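Local coordinates for cycloalternan-forming enzyme (Listeria monocytogenes serovar 1/2a, PDB 5F7U), which is a large multidomain member of glycoside hydrolase family 31, in which a TIM barrel is combined with beta-rich domains and a carbohydrate-binding module, at residues D247-G252 / V292-Y297; D342-V347 / A724-E729. The protein carries 1 engineered substitution. All blocks are in the same frame, centred on the assembly; numbering follows the deposited sequence.

Contact 1: residues D247-G252 / V292-Y297; sequences DEAFYG and VSANKY
Glu248 OE2 is gripped by two hydroxyls: Ser293 OG donates to it over 2.6 Å, on its anti lone pair, and Tyr297 OH donates over 2.7 Å from above the carboxylate plane. With CG anti to the backbone N (chi1 -167°), the extended chain of Glu248 carries the carboxylate to these hydroxyls, crossing Asn295 obliquely, and the carboxylate stacks almost flat on the Asn295 amide, planes 15° apart, with Glu248 CD 3.6 Å from Asn295 ND2. Ser293 OG also accepts from Asn295 N at 2.9 Å, an ST turn. Glu248 OE1 is hydrogen-bonded to Thr244 OG1, so both carboxylate oxygens have partners. Two waters join the loops, one bridging Ala249 N and Asn295 OD1. Beyond them the backbones pair as antiparallel strands: Tyr251 and Val292 form a hydrogen-bonded pair, Tyr251 N donating to Val292 O at 2.8 Å. Ala294 CB meets the edge of the Tyr251 ring, 3.8 Å from CE2, while Tyr251 OH bonds to Arg734 O. Phe250, on the face shared with Ser293, packs edge-to-face with Phe291 and Tyr319. Strands 250-254 and 287-293 lie within the mutarotase-like N-terminal domain, Tyr251 and Val292 touching helix 607-622 and Val292 also helix 343-354.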
loop_
_atom_site.group_PDB
_atom_site.type_symbol
_atom_site.label_atom_id
_atom_site.label_comp_id
_atom_site.label_asym_id
_atom_site.label_seq_id
_atom_site.Cartn_x
_atom_site.Cartn_y
_atom_site.Cartn_z
ATOM N N ASP A 247 9.457 3.982 -22.579
ATOM C CA ASP A 247 9.892 3.318 -21.349
ATOM C C ASP A 247 9.273 3.841 -20.069
ATOM O O ASP A 247 9.573 3.328 -19.002
ATOM C CB ASP A 247 11.416 3.291 -21.233
ATOM C CG ASP A 247 12.045 4.671 -21.196
ATOM O OD1 ASP A 247 11.374 5.700 -21.400
ATOM O OD2 ASP A 247 13.272 4.714 -21.011
ATOM N N GLU A 248 8.417 4.854 -20.157
ATOM C CA GLU A 248 7.909 5.465 -18.930
ATOM C C GLU A 248 6.938 4.537 -18.198
ATOM O O GLU A 248 6.040 3.981 -18.817
ATOM C CB GLU A 248 7.267 6.831 -19.212
ATOM C CG GLU A 248 7.026 7.616 -17.922
ATOM C CD GLU A 248 6.513 9.023 -18.152
ATOM O OE1 GLU A 248 6.116 9.358 -19.289
ATOM O OE2 GLU A 248 6.481 9.794 -17.170
ATOM N N ALA A 249 7.178 4.331 -16.898
ATOM C CA ALA A 249 6.308 3.502 -16.053
ATOM C C ALA A 249 5.463 4.391 -15.142
ATOM O O ALA A 249 5.926 5.467 -14.706
ATOM C CB ALA A 249 7.132 2.540 -15.229
ATOM N N PHE A 250 4.231 3.948 -14.859
ATOM C CA PHE A 250 3.278 4.736 -14.082
ATOM C C PHE A 250 2.714 3.923 -12.936
ATOM O O PHE A 250 2.066 2.885 -13.161
ATOM C CB PHE A 250 2.122 5.196 -14.967
ATOM C CG PHE A 250 2.558 6.026 -16.141
ATOM C CD1 PHE A 250 2.931 7.368 -15.963
ATOM C CD2 PHE A 250 2.569 5.479 -17.439
ATOM C CE1 PHE A 250 3.311 8.152 -17.060
ATOM C CE2 PHE A 250 2.956 6.256 -18.541
ATOM C CZ PHE A 250 3.322 7.592 -18.349
ATOM N N TYR A 251 2.945 4.418 -11.727
ATOM C CA TYR A 251 2.646 3.666 -10.515
ATOM C C TYR A 251 1.600 4.350 -9.671
ATOM O O TYR A 251 1.446 5.559 -9.741
ATOM C CB TYR A 251 3.915 3.545 -9.673
ATOM C CG TYR A 251 5.108 2.986 -10.415
ATOM C CD1 TYR A 251 5.158 1.649 -10.807
ATOM C CD2 TYR A 251 6.220 3.798 -10.680
ATOM C CE1 TYR A 251 6.290 1.136 -11.458
ATOM C CE2 TYR A 251 7.347 3.296 -11.322
ATOM C CZ TYR A 251 7.377 1.965 -11.704
ATOM O OH TYR A 251 8.489 1.473 -12.358
ATOM N N GLY A 252 0.906 3.570 -8.843
ATOM C CA GLY A 252 -0.012 4.119 -7.857
ATOM C C GLY A 252 -1.458 4.010 -8.300
ATOM O O GLY A 252 -1.941 2.920 -8.535
ATOM N N VAL A 292 2.691 8.155 -9.649
ATOM C CA VAL A 292 4.115 8.490 -9.632
ATOM C C VAL A 292 4.754 7.856 -10.846
ATOM O O VAL A 292 4.528 6.664 -11.110
ATOM C CB VAL A 292 4.785 7.961 -8.345
ATOM C CG1 VAL A 292 6.312 8.124 -8.417
ATOM C CG2 VAL A 292 4.222 8.676 -7.121
ATOM N N SER A 293 5.534 8.655 -11.588
ATOM C CA SER A 293 6.281 8.138 -12.732
ATOM C C SER A 293 7.723 7.905 -12.350
ATOM O O SER A 293 8.312 8.699 -11.611
ATOM C CB SER A 293 6.189 9.103 -13.912
ATOM O OG SER A 293 7.205 8.811 -14.862
ATOM N N ALA A 294 8.308 6.828 -12.885
ATOM C CA ALA A 294 9.725 6.590 -12.705
ATOM C C ALA A 294 10.604 7.639 -13.420
ATOM O O ALA A 294 11.816 7.666 -13.218
ATOM C CB ALA A 294 10.076 5.172 -13.119
ATOM N N ASN A 295 9.991 8.520 -14.217
ATOM C CA ASN A 295 10.670 9.718 -14.734
ATOM C C ASN A 295 10.759 10.872 -13.738
ATOM O O ASN A 295 11.088 12.000 -14.106
ATOM C CB ASN A 295 10.082 10.155 -16.084
ATOM C CG ASN A 295 10.501 9.219 -17.200
ATOM O OD1 ASN A 295 11.180 8.219 -16.940
ATOM N ND2 ASN A 295 10.086 9.502 -18.420
ATOM N N LYS A 296 10.452 10.565 -12.473
ATOM C CA LYS A 296 10.772 11.439 -11.319
ATOM C C LYS A 296 9.788 12.605 -11.130
ATOM O O LYS A 296 10.186 13.734 -10.793
ATOM C CB LYS A 296 12.218 11.951 -11.375
ATOM C CG LYS A 296 13.253 10.840 -11.439
ATOM C CD LYS A 296 14.647 11.404 -11.270
ATOM C CE LYS A 296 15.645 10.258 -11.359
ATOM N NZ LYS A 296 17.042 10.738 -11.209
ATOM N N TYR A 297 8.504 12.319 -11.326
ATOM C CA TYR A 297 7.465 13.269 -10.953
ATOM C C TYR A 297 6.220 12.482 -10.560
ATOM O O TYR A 297 6.058 11.314 -10.932
ATOM C CB TYR A 297 7.166 14.279 -12.091
ATOM C CG TYR A 297 6.488 13.605 -13.268
ATOM C CD1 TYR A 297 7.252 12.970 -14.252
ATOM C CD2 TYR A 297 5.102 13.558 -13.363
ATOM C CE1 TYR A 297 6.648 12.304 -15.308
ATOM C CE2 TYR A 297 4.472 12.884 -14.419
ATOM C CZ TYR A 297 5.266 12.278 -15.390
ATOM O OH TYR A 297 4.671 11.604 -16.411
HETATM O O HOH W 1 12.230 8.241 -20.214
HETATM O O HOH W 2 9.551 5.827 -16.049
#

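Contact 2: residues D342-V347 / A724-E729; sequences DQNDIV and AMDYPE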
loop_
_atom_site.group_PDB
_atom_site.type_symbol
_atom_site.label_atom_id
_atom_site.label_comp_id
_atom_site.label_asym_id
_atom_site.label_seq_id
_atom_site.Cartn_x
_atom_site.Cartn_y
_atom_site.Cartn_z
ATOM N N ASP A 342 13.662 12.690 -4.149
ATOM C CA ASP A 342 13.606 11.325 -4.667
ATOM C C ASP A 342 12.140 10.866 -4.753
ATOM O O ASP A 342 11.240 11.668 -4.508
ATOM C CB ASP A 342 14.498 10.376 -3.830
ATOM C CG ASP A 342 14.077 10.246 -2.370
ATOM O OD1 ASP A 342 12.881 10.346 -2.013
ATOM O OD2 ASP A 342 14.981 9.933 -1.551
ATOM N N GLN A 343 11.880 9.598 -5.099
ATOM C CA GLN A 343 10.484 9.170 -5.341
ATOM C C GLN A 343 9.653 9.185 -4.072
ATOM O O GLN A 343 8.459 9.505 -4.103
ATOM C CB GLN A 343 10.406 7.767 -5.967
ATOM C CG GLN A 343 11.207 7.638 -7.260
ATOM C CD GLN A 343 10.631 8.492 -8.381
ATOM O OE1 GLN A 343 11.058 9.632 -8.603
ATOM N NE2 GLN A 343 9.670 7.940 -9.101
ATOM N N ASN A 344 10.299 8.841 -2.953
ATOM C CA ASN A 344 9.591 8.839 -1.693
ATOM C C ASN A 344 9.267 10.238 -1.210
ATOM O O ASN A 344 8.235 10.454 -0.557
ATOM C CB ASN A 344 10.380 8.043 -0.668
ATOM C CG ASN A 344 10.454 6.583 -1.043
ATOM O OD1 ASN A 344 9.416 5.963 -1.309
ATOM N ND2 ASN A 344 11.671 6.045 -1.136
ATOM N N ASP A 345 10.125 11.180 -1.582
ATOM C CA ASP A 345 9.876 12.591 -1.304
ATOM C C ASP A 345 8.709 13.127 -2.136
ATOM O O ASP A 345 7.971 14.009 -1.668
ATOM C CB ASP A 345 11.124 13.422 -1.560
ATOM C CG ASP A 345 11.042 14.785 -0.915
ATOM O OD1 ASP A 345 10.608 14.840 0.256
ATOM O OD2 ASP A 345 11.402 15.774 -1.579
ATOM N N ILE A 346 8.516 12.581 -3.345
ATOM C CA ILE A 346 7.344 12.945 -4.157
ATOM C C ILE A 346 6.078 12.518 -3.413
ATOM O O ILE A 346 5.128 13.298 -3.285
ATOM C CB ILE A 346 7.415 12.341 -5.580
ATOM C CG1 ILE A 346 8.531 13.052 -6.374
ATOM C CG2 ILE A 346 6.062 12.404 -6.299
ATOM C CD1 ILE A 346 8.891 12.361 -7.690
ATOM N N VAL A 347 6.090 11.291 -2.883
ATOM C CA VAL A 347 4.986 10.816 -2.036
ATOM C C VAL A 347 4.776 11.703 -0.809
ATOM O O VAL A 347 3.623 12.046 -0.484
ATOM C CB VAL A 347 5.130 9.317 -1.665
ATOM C CG1 VAL A 347 3.927 8.843 -0.840
ATOM C CG2 VAL A 347 5.208 8.519 -2.953
ATOM N N ALA A 724 11.098 0.334 -7.734
ATOM C CA ALA A 724 11.343 1.588 -8.456
ATOM C C ALA A 724 11.085 2.836 -7.590
ATOM O O ALA A 724 11.459 3.946 -7.969
ATOM C CB ALA A 724 10.530 1.641 -9.759
ATOM N N MET A 725 10.456 2.663 -6.423
ATOM C CA MET A 725 10.328 3.792 -5.486
ATOM C C MET A 725 11.668 4.154 -4.880
ATOM O O MET A 725 11.889 5.321 -4.542
ATOM C CB MET A 725 9.337 3.492 -4.351
ATOM C CG MET A 725 7.895 3.298 -4.786
ATOM S SD MET A 725 7.189 4.630 -5.759
ATOM C CE MET A 725 7.130 5.948 -4.556
ATOM N N ASP A 726 12.558 3.177 -4.708
ATOM C CA ASP A 726 13.897 3.473 -4.181
ATOM C C ASP A 726 14.962 3.567 -5.275
ATOM O O ASP A 726 16.050 4.179 -5.067
ATOM C CB ASP A 726 14.325 2.421 -3.144
ATOM C CG ASP A 726 13.572 2.524 -1.823
ATOM O OD1 ASP A 726 12.559 3.246 -1.719
ATOM O OD2 ASP A 726 14.018 1.855 -0.865
ATOM N N TYR A 727 14.677 2.957 -6.424
ATOM C CA TYR A 727 15.666 2.843 -7.526
ATOM C C TYR A 727 15.026 3.193 -8.874
ATOM O O TYR A 727 14.923 2.333 -9.755
ATOM C CB TYR A 727 16.293 1.440 -7.551
ATOM C CG TYR A 727 16.888 1.032 -6.236
ATOM C CD1 TYR A 727 18.188 1.413 -5.877
ATOM C CD2 TYR A 727 16.134 0.302 -5.319
ATOM C CE1 TYR A 727 18.718 1.053 -4.640
ATOM C CE2 TYR A 727 16.665 -0.075 -4.093
ATOM C CZ TYR A 727 17.949 0.317 -3.759
ATOM O OH TYR A 727 18.447 -0.058 -2.520
ATOM N N PRO A 728 14.590 4.462 -9.046
ATOM C CA PRO A 728 13.793 4.759 -10.235
ATOM C C PRO A 728 14.549 4.710 -11.555
ATOM O O PRO A 728 13.919 4.497 -12.595
ATOM C CB PRO A 728 13.282 6.180 -9.974
ATOM C CG PRO A 728 14.250 6.759 -8.996
ATOM C CD PRO A 728 14.626 5.616 -8.117
ATOM N N GLU A 729 15.869 4.878 -11.507
ATOM C CA GLU A 729 16.678 4.846 -12.738
ATOM C C GLU A 729 17.064 3.439 -13.141
ATOM O O GLU A 729 17.550 3.225 -14.257
ATOM C CB GLU A 729 17.953 5.661 -12.567
ATOM C CG GLU A 729 17.693 7.125 -12.273
ATOM C CD GLU A 729 18.954 7.940 -12.315
ATOM O OE1 GLU A 729 20.056 7.356 -12.145
ATOM O OE2 GLU A 729 18.842 9.153 -12.541
HETATM O O HOH W 3 8.978 5.226 -8.703
HETATM O O HOH W 4 13.765 7.421 -5.068
#
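Direct polar contact between residues 342-347 and 724-729 rests on one hydrogen bond, from Asn344 ND2 to Asp726 OD1, 3.0 Å long with an N-H...O angle of 161°. The acceptor lies in the amide plane of Asn344, yet the donor stands above the carboxylate plane, and the two flat groups are turned 89° apart. Asp726 OD2 forms a salt bridge with Arg721 NH1, which would favour a charged carboxylate and may limit its rotation.

Two waters carry the remaining polar links. One accepts from Gln343 N and donates to Met725 O, so an amide of the first helical turn is tied to a carbonyl of the short helix 723-726. The other accepts from Gln343 NE2 and donates weakly to Ala724 O; the same nitrogen probably also donates to Ser293 O.

Van der Waals contacts make up the rest. Gln343, bent at chi2 (-66°), runs past Pro728 in the opposite direction, its CG 3.6 Å from Pro728 CG. Gln343 CB makes a close carbon-to-carbonyl approach to Met725 O, at 3.2 Å. Met725 is bent at both chi2 and chi3, so that its CE curls back to Val347 CG2, 3.6 Å away, the two side chains crossing at about a right angle.

Within the first segment, Asp342 OD1 accepts from Asp345 N at 2.9 Å, closing the first turn. This is a classic Asp N-cap, here at the start of helix 343-354, whose opening turn packs against helix 723-726 and the following loop of the family 31 C-terminal domain.

Contact 1 and contact 2 lie with their centres 9 Å apart and touch directly, joined chiefly through Gln343 and Lys296. Lys296 NZ forms a salt bridge with Glu729 OE2 at 2.7 Å, and Gln343 NE2 lies 3.0 Å from Ser293 O. Tyr251 OH also packs against Ala724 CB, 3.3 Å away. The pair illustrates how a strand pair of the mutarotase-like domain, with the turn that follows it, and a segment of the C-terminal domain, distant in sequence, meet at helix 343-354. The Val347 side chain is about 10 Å from a bound magnesium ion, and that of Tyr297 about 13 Å from one, so neither contact reaches a metal.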